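Local atomic coordinates of NADPH-ferredoxin reductase FprA (Mycobacterium tuberculosis, PDB entry 1LQU), a protein that binds FAD and NADPH and catalyses electron transfer between NADP(H) and ferredoxin, and may supply electrons to P450 systems. Residues G147-V152 and L313-V318; R270-P275 and N292-D297. One frame throughout, in Å; residues are numbered along the deposited sequence. Where two conformers were deposited one is given.

Contact 1 of 2, residues G147-V152 and L313-V318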
ATOM      1  N   GLY A 147      -4.995 -23.677  -9.504  1.00 13.19           N
ATOM      2  CA  GLY A 147      -4.810 -24.769  -8.541  1.00 12.84           C
ATOM      3  C   GLY A 147      -5.744 -24.654  -7.373  1.00 12.38           C
ATOM      4  O   GLY A 147      -6.121 -23.555  -6.953  1.00 13.04           O
ATOM      5  N   ALA A 148      -6.060 -25.783  -6.754  1.00 11.32           N
ATOM      6  CA  ALA A 148      -7.069 -25.807  -5.731  1.00 11.51           C
ATOM      7  C   ALA A 148      -6.736 -25.095  -4.439  1.00 10.84           C
ATOM      8  O   ALA A 148      -7.653 -24.648  -3.757  1.00 12.49           O
ATOM      9  CB  ALA A 148      -7.455 -27.237  -5.398  1.00 12.34           C
ATOM     10  N   ARG A 149      -5.466 -25.028  -4.061  1.00 10.09           N
ATOM     11  CA  ARG A 149      -5.116 -24.442  -2.774  1.00  9.82           C
ATOM     12  C   ARG A 149      -4.097 -23.320  -2.918  1.00  8.77           C
ATOM     13  O   ARG A 149      -3.054 -23.481  -3.565  1.00  9.73           O
ATOM     14  CB  ARG A 149      -4.588 -25.461  -1.764  1.00 10.22           C
ATOM     15  CG  ARG A 149      -4.300 -24.814  -0.396  1.00 10.74           C
ATOM     16  CD  ARG A 149      -3.820 -25.800   0.677  1.00 12.02           C
ATOM     17  NE  ARG A 149      -4.876 -26.742   1.047  1.00 12.55           N
ATOM     18  CZ  ARG A 149      -4.863 -28.054   0.803  1.00 13.76           C
ATOM     19  NH1 ARG A 149      -3.853 -28.622   0.179  1.00 13.74           N
ATOM     20  NH2 ARG A 149      -5.901 -28.807   1.169  1.00 15.98           N
ATOM     21  N   ALA A 150      -4.420 -22.210  -2.286  1.00  9.10           N
ATOM     22  CA  ALA A 150      -3.486 -21.092  -2.159  1.00  8.96           C
ATOM     23  C   ALA A 150      -3.173 -20.914  -0.677  1.00  8.67           C
ATOM     24  O   ALA A 150      -4.039 -21.107   0.176  1.00  9.47           O
ATOM     25  CB  ALA A 150      -4.079 -19.815  -2.709  1.00  9.87           C
ATOM     26  N   VAL A 151      -1.940 -20.502  -0.398  1.00  8.92           N
ATOM     27  CA  VAL A 151      -1.497 -20.213   0.948  1.00  9.23           C
ATOM     28  C   VAL A 151      -1.073 -18.768   1.020  1.00  8.68           C
ATOM     29  O   VAL A 151      -0.320 -18.293   0.184  1.00  9.87           O
ATOM     30  CB  VAL A 151      -0.352 -21.153   1.358  1.00  9.62           C
ATOM     31  CG1 VAL A 151       0.224 -20.744   2.712  1.00 11.12           C
ATOM     32  CG2 VAL A 151      -0.876 -22.571   1.420  1.00  9.49           C
ATOM     33  N   VAL A 152      -1.588 -18.072   2.020  1.00  8.01           N
ATOM     34  CA  VAL A 152      -1.244 -16.675   2.264  1.00  8.24           C
ATOM     35  C   VAL A 152      -0.538 -16.599   3.611  1.00  8.14           C
ATOM     36  O   VAL A 152      -1.081 -17.027   4.623  1.00  8.99           O
ATOM     37  CB  VAL A 152      -2.483 -15.747   2.267  1.00  9.32           C
ATOM     38  CG1 VAL A 152      -2.094 -14.308   2.576  1.00 10.02           C
ATOM     39  CG2 VAL A 152      -3.249 -15.854   0.956  1.00  9.78           C
ATOM     40  N   LEU A 313       2.109 -29.403   3.173  1.00 13.90           N
ATOM     41  CA  LEU A 313       0.774 -29.187   2.636  1.00 14.45           C
ATOM     42  C   LEU A 313       0.864 -28.908   1.139  1.00 13.34           C
ATOM     43  O   LEU A 313       1.654 -28.065   0.753  1.00 13.14           O
ATOM     44  CB  LEU A 313       0.219 -27.934   3.326  1.00 16.72           C
ATOM     45  CG  LEU A 313      -1.196 -27.503   3.006  1.00 17.82           C
ATOM     46  CD1 LEU A 313      -2.202 -28.499   3.547  1.00 20.16           C
ATOM     47  CD2 LEU A 313      -1.476 -26.150   3.646  1.00 18.90           C
ATOM     48  N   PRO A 314       0.094 -29.584   0.279  1.00 11.32           N
ATOM     49  CA  PRO A 314       0.115 -29.219  -1.133  1.00 11.18           C
ATOM     50  C   PRO A 314      -0.436 -27.819  -1.332  1.00 10.59           C
ATOM     51  O   PRO A 314      -1.404 -27.447  -0.697  1.00 11.36           O
ATOM     52  CB  PRO A 314      -0.793 -30.260  -1.809  1.00 12.15           C
ATOM     53  CG  PRO A 314      -0.984 -31.333  -0.758  1.00 14.56           C
ATOM     54  CD  PRO A 314      -0.803 -30.720   0.550  1.00 12.42           C
ATOM     55  N   ALA A 315       0.162 -27.075  -2.245  1.00 10.15           N
ATOM     56  CA  ALA A 315      -0.334 -25.760  -2.576  1.00 10.25           C
ATOM     57  C   ALA A 315       0.237 -25.387  -3.896  1.00  9.65           C
ATOM     58  O   ALA A 315       1.367 -25.736  -4.205  1.00 11.24           O
ATOM     59  CB  ALA A 315       0.056 -24.738  -1.512  1.00 11.83           C
ATOM     60  N   GLN A 316      -0.503 -24.579  -4.644  1.00  9.24           N
ATOM     61  CA  GLN A 316      -0.050 -24.170  -5.966  1.00  9.85           C
ATOM     62  C   GLN A 316       0.204 -22.667  -6.113  1.00 10.15           C
ATOM     63  O   GLN A 316       0.678 -22.226  -7.162  1.00 10.57           O
ATOM     64  CB  GLN A 316      -1.026 -24.660  -7.030  1.00 11.54           C
ATOM     65  CG  GLN A 316      -1.249 -26.165  -6.957  1.00 11.77           C
ATOM     66  CD  GLN A 316      -2.263 -26.550  -5.885  1.00 12.51           C
ATOM     67  OE1 GLN A 316      -3.238 -25.834  -5.678  1.00 13.14           O
ATOM     68  NE2 GLN A 316      -2.046 -27.689  -5.217  1.00 13.99           N
ATOM     69  N   LEU A 317      -0.109 -21.902  -5.075  1.00  9.74           N
ATOM     70  CA  LEU A 317       0.149 -20.462  -5.026  1.00  9.82           C
ATOM     71  C   LEU A 317       0.490 -20.157  -3.578  1.00  9.10           C
ATOM     72  O   LEU A 317      -0.233 -20.597  -2.667  1.00  9.45           O
ATOM     73  CB  LEU A 317      -1.096 -19.670  -5.426  1.00 10.22           C
ATOM     74  CG  LEU A 317      -0.979 -18.139  -5.327  1.00 10.96           C
ATOM     75  CD1 LEU A 317       0.031 -17.556  -6.297  1.00 13.32           C
ATOM     76  CD2 LEU A 317      -2.363 -17.505  -5.489  1.00 11.86           C
ATOM     77  N   VAL A 318       1.566 -19.403  -3.359  1.00  8.59           N
ATOM     78  CA  VAL A 318       1.914 -18.886  -2.038  1.00  8.48           C
ATOM     79  C   VAL A 318       2.079 -17.390  -2.203  1.00  8.56           C
ATOM     80  O   VAL A 318       2.884 -16.925  -3.020  1.00 10.16           O
ATOM     81  CB  VAL A 318       3.211 -19.490  -1.480  1.00  8.69           C
ATOM     82  CG1 VAL A 318       3.584 -18.800  -0.188  1.00 10.47           C
ATOM     83  CG2 VAL A 318       3.072 -20.980  -1.290  1.00 10.42           C
TER
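R149 reaches across to L313 and P314, and its side chain can be followed outward atom by atom. R149 CB and CG pass the carbonyl oxygen of P314 at 3.9 Å each, and CD comes closer to that oxygen while also resting on CD2 of L313. With CG anti to the backbone N (chi1 -177°), a bend at chi3 turns the guanidinium so that R149 NH1 donates to P314 O at 2.9 Å. This acceptor lies almost exactly in the guanidinium plane, 2° out of it, whereas L313 CD1 lies over one face, nearer its border than its middle. NE forms a salt bridge with E193, so the guanidinium is held from two directions.

The backbone of R149 is gripped as well: its N donates to OE1 of Q316 (2.9 Å, N-H...O angle 171°), and its O accepts from Q316 N at 3.0 Å. Further along, V151 N bonds to L317 O at 2.8 Å, where V151 pairs in parallel with V318, and V151 CG2 packs on A315 CB at 3.8 Å. Within the parallel sheet of the NADPH-binding domain, strand 149-153 lies between strands 317-320 and 193-197, with helix 157-167 packed on the A150 and L317 face.

Contact 2 of 2, residues R270-P275 and N292-D297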
ATOM      1  N   ARG A 270      -4.935 -20.496  10.152  1.00  9.35           N
ATOM      2  CA  ARG A 270      -4.002 -21.285  10.950  1.00  9.97           C
ATOM      3  C   ARG A 270      -3.069 -20.306  11.653  1.00  9.42           C
ATOM      4  O   ARG A 270      -2.531 -19.408  11.019  1.00 11.76           O
ATOM      5  CB  ARG A 270      -3.168 -22.168  10.038  1.00 11.41           C
ATOM      6  CG  ARG A 270      -3.896 -23.359   9.459  1.00 15.43           C
ATOM      7  CD  ARG A 270      -3.967 -24.572  10.344  1.00 20.31           C
ATOM      8  NE  ARG A 270      -2.660 -25.044  10.796  1.00 22.16           N
ATOM      9  CZ  ARG A 270      -1.844 -25.897  10.171  1.00 24.94           C
ATOM     10  NH1 ARG A 270      -2.115 -26.426   8.985  1.00 23.42           N
ATOM     11  NH2 ARG A 270      -0.707 -26.219  10.764  1.00 25.75           N
ATOM     12  N   PHE A 271      -2.901 -20.457  12.951  1.00  8.58           N
ATOM     13  CA  PHE A 271      -2.036 -19.620  13.751  1.00  8.41           C
ATOM     14  C   PHE A 271      -0.854 -20.439  14.245  1.00  8.42           C
ATOM     15  O   PHE A 271      -0.797 -21.649  14.075  1.00  9.48           O
ATOM     16  CB  PHE A 271      -2.802 -18.983  14.890  1.00  9.25           C
ATOM     17  CG  PHE A 271      -3.933 -18.095  14.446  1.00  8.92           C
ATOM     18  CD1 PHE A 271      -3.712 -16.762  14.131  1.00  9.32           C
ATOM     19  CD2 PHE A 271      -5.220 -18.587  14.314  1.00  9.26           C
ATOM     20  CE1 PHE A 271      -4.731 -15.958  13.729  1.00 10.48           C
ATOM     21  CE2 PHE A 271      -6.241 -17.773  13.889  1.00 10.52           C
ATOM     22  CZ  PHE A 271      -5.995 -16.456  13.605  1.00 10.19           C
ATOM     23  N   LEU A 272       0.109 -19.761  14.842  1.00  8.63           N
ATOM     24  CA  LEU A 272       1.285 -20.386  15.412  1.00  8.50           C
ATOM     25  C   LEU A 272       1.973 -21.298  14.406  1.00  8.39           C
ATOM     26  O   LEU A 272       2.423 -22.387  14.742  1.00  9.25           O
ATOM     27  CB  LEU A 272       0.937 -21.114  16.709  1.00  8.89           C
ATOM     28  CG  LEU A 272       0.428 -20.208  17.812  1.00 11.18           C
ATOM     29  CD1 LEU A 272      -0.036 -20.998  19.028  1.00 12.22           C
ATOM     30  CD2 LEU A 272       1.444 -19.192  18.218  1.00 11.24           C
ATOM     31  N   THR A 273       2.097 -20.801  13.178  1.00  8.58           N
ATOM     32  CA  THR A 273       2.666 -21.576  12.096  1.00  9.10           C
ATOM     33  C   THR A 273       3.518 -20.681  11.209  1.00  8.87           C
ATOM     34  O   THR A 273       3.094 -19.590  10.865  1.00  9.10           O
ATOM     35  CB  THR A 273       1.529 -22.184  11.258  1.00 10.26           C
ATOM     36  OG1 THR A 273       0.696 -23.002  12.079  1.00 11.38           O
ATOM     37  CG2 THR A 273       2.056 -23.087  10.160  1.00 12.28           C
ATOM     38  N   SER A 274       4.687 -21.183  10.850  1.00  9.49           N
ATOM     39  CA  SER A 274       5.585 -20.463   9.965  1.00  9.13           C
ATOM     40  C   SER A 274       5.916 -21.261   8.710  1.00  9.15           C
ATOM     41  O   SER A 274       6.040 -22.472   8.755  1.00  9.89           O
ATOM     42  CB  SER A 274       6.897 -20.170  10.671  1.00  9.81           C
ATOM     43  OG  SER A 274       6.799 -19.090  11.569  1.00 10.55           O
ATOM     44  N   PRO A 275       6.073 -20.575   7.579  1.00  9.20           N
ATOM     45  CA  PRO A 275       6.548 -21.261   6.376  1.00  9.46           C
ATOM     46  C   PRO A 275       8.047 -21.519   6.518  1.00  9.67           C
ATOM     47  O   PRO A 275       8.822 -20.624   6.817  1.00 11.11           O
ATOM     48  CB  PRO A 275       6.236 -20.261   5.268  1.00  9.60           C
ATOM     49  CG  PRO A 275       6.372 -18.905   5.920  1.00  9.84           C
ATOM     50  CD  PRO A 275       5.853 -19.127   7.350  1.00  9.21           C
ATOM     51  N   ASN A 292       4.907 -23.122  15.902  1.00  9.89           N
ATOM     52  CA  ASN A 292       5.535 -22.247  16.874  1.00 10.12           C
ATOM     53  C   ASN A 292       4.823 -22.289  18.210  1.00 10.68           C
ATOM     54  O   ASN A 292       3.624 -22.622  18.289  1.00 11.24           O
ATOM     55  CB  ASN A 292       5.447 -20.803  16.367  1.00 10.09           C
ATOM     56  CG  ASN A 292       6.147 -20.607  15.047  1.00 10.36           C
ATOM     57  OD1 ASN A 292       7.185 -21.215  14.809  1.00 10.95           O
ATOM     58  ND2 ASN A 292       5.604 -19.720  14.185  1.00 10.07           N
ATOM     59  N   GLU A 293       5.543 -21.892  19.262  1.00 10.97           N
ATOM     60  CA  GLU A 293       4.959 -21.588  20.550  1.00 12.08           C
ATOM     61  C   GLU A 293       5.287 -20.139  20.862  1.00 11.70           C
ATOM     62  O   GLU A 293       6.255 -19.598  20.362  1.00 14.85           O
ATOM     63  CB  GLU A 293       5.523 -22.511  21.650  1.00 13.49           C
ATOM     64  CG  GLU A 293       5.100 -23.980  21.528  1.00 18.03           C
ATOM     65  CD  GLU A 293       5.774 -24.909  22.515  1.00 22.81           C
ATOM     66  OE1 GLU A 293       7.015 -24.878  22.626  1.00 26.53           O
ATOM     67  OE2 GLU A 293       5.054 -25.690  23.166  1.00 27.38           O
ATOM     68  N   LEU A 294       4.480 -19.512  21.680  1.00 12.46           N
ATOM     69  CA  LEU A 294       4.728 -18.123  22.077  1.00 12.51           C
ATOM     70  C   LEU A 294       5.573 -18.080  23.324  1.00 12.99           C
ATOM     71  O   LEU A 294       5.308 -18.796  24.287  1.00 14.37           O
ATOM     72  CB  LEU A 294       3.421 -17.423  22.367  1.00 13.13           C
ATOM     73  CG  LEU A 294       2.505 -17.320  21.137  1.00 13.87           C
ATOM     74  CD1 LEU A 294       1.165 -16.765  21.502  1.00 15.71           C
ATOM     75  CD2 LEU A 294       3.161 -16.554  20.023  1.00 15.24           C
ATOM     76  N   VAL A 295       6.577 -17.216  23.310  1.00 13.12           N
ATOM     77  CA  VAL A 295       7.501 -17.060  24.431  1.00 13.78           C
ATOM     78  C   VAL A 295       7.836 -15.600  24.617  1.00 13.80           C
ATOM     79  O   VAL A 295       7.979 -14.858  23.653  1.00 15.17           O
ATOM     80  CB  VAL A 295       8.795 -17.822  24.143  1.00 15.95           C
ATOM     81  CG1 VAL A 295       9.788 -17.639  25.237  1.00 20.47           C
ATOM     82  CG2 VAL A 295       8.530 -19.301  23.994  1.00 17.08           C
ATOM     83  N   SER A 296       8.001 -15.182  25.858  1.00 14.39           N
ATOM     84  CA  SER A 296       8.428 -13.831  26.159  0.50 15.03           C
ATOM     85  C   SER A 296       9.867 -13.669  25.729  1.00 15.23           C
ATOM     86  O   SER A 296      10.702 -14.494  26.057  1.00 14.99           O
ATOM     87  CB  SER A 296       8.289 -13.572  27.658  0.50 15.73           C
ATOM     88  OG  SER A 296       6.922 -13.593  28.039  0.50 17.38           O
ATOM     89  N   ASP A 297      10.158 -12.582  25.018  1.00 15.22           N
ATOM     90  CA  ASP A 297      11.538 -12.349  24.617  1.00 15.83           C
ATOM     91  C   ASP A 297      12.234 -11.286  25.487  1.00 14.06           C
ATOM     92  O   ASP A 297      13.411 -11.014  25.292  1.00 14.38           O
ATOM     93  CB  ASP A 297      11.673 -11.989  23.137  1.00 17.40           C
ATOM     94  CG  ASP A 297      11.007 -10.701  22.755  1.00 18.12           C
ATOM     95  OD1 ASP A 297      10.512  -9.938  23.615  1.00 18.48           O
ATOM     96  OD2 ASP A 297      10.931 -10.377  21.537  1.00 23.86           O
TER
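The backbones of L272 and N292 meet through one nearly straight hydrogen bond, N292 N to L272 O (2.8 Å), with the donor well above the carbonyl plane and the CA atoms 4.9 Å apart. L272 has positive phi and psi (52°/44°), a left-handed conformation at the turn between strands 265-270 and 273-279.

N292 adds a second bond through its side chain. N292 ND2 donates to OG of S274 at 2.9 Å, and the bond is nearly straight (175°), with OG in the amide plane. With CG anti to its own carbonyl carbon, the N292 amide points its ND2 at S274 OG. The same ND2 also donates to R199 O, so both the serine and the main-chain carbonyl of R199 fix its rotation. The apolar half of the contact is formed by L272 and L294, whose side chains cross at about a right angle: CD2 of L272 touches CG and CD2 of L294, each at 3.6 Å. At its root, CB of L272 lies 3.5 Å from N292 O.

Together these bonds tie the turn at L272 and the start of strand 273-279 to strand 286-296, its antiparallel hairpin partner. Strand 302-314 flanks the latter on its other edge, and the side chain of T273 meets strand 193-197.

In the fold
Contact 2 is nested in sequence inside the loop closed by contact 1. Their centres are 21 Å apart, but their nearest atoms come to about 5 Å without touching. The end of strand 302-314 begins the 313-318 side of contact 1, and this strand adjoins strand 286-296 of contact 2 in the three-stranded antiparallel sheet; from P314 the chain passes through A315 and Q316 into strand 317-320 of the parallel sheet. The bound NADPH lies nearer to contact 2: the side chain of S274 is about 5 Å from it, and about 4 Å from that of R199, which probably binds NADP(+). V151 of contact 1 has its side chain about 10 Å from the nucleotide, on the strand leading to the probable Rossmann-type turn at N155 and G156.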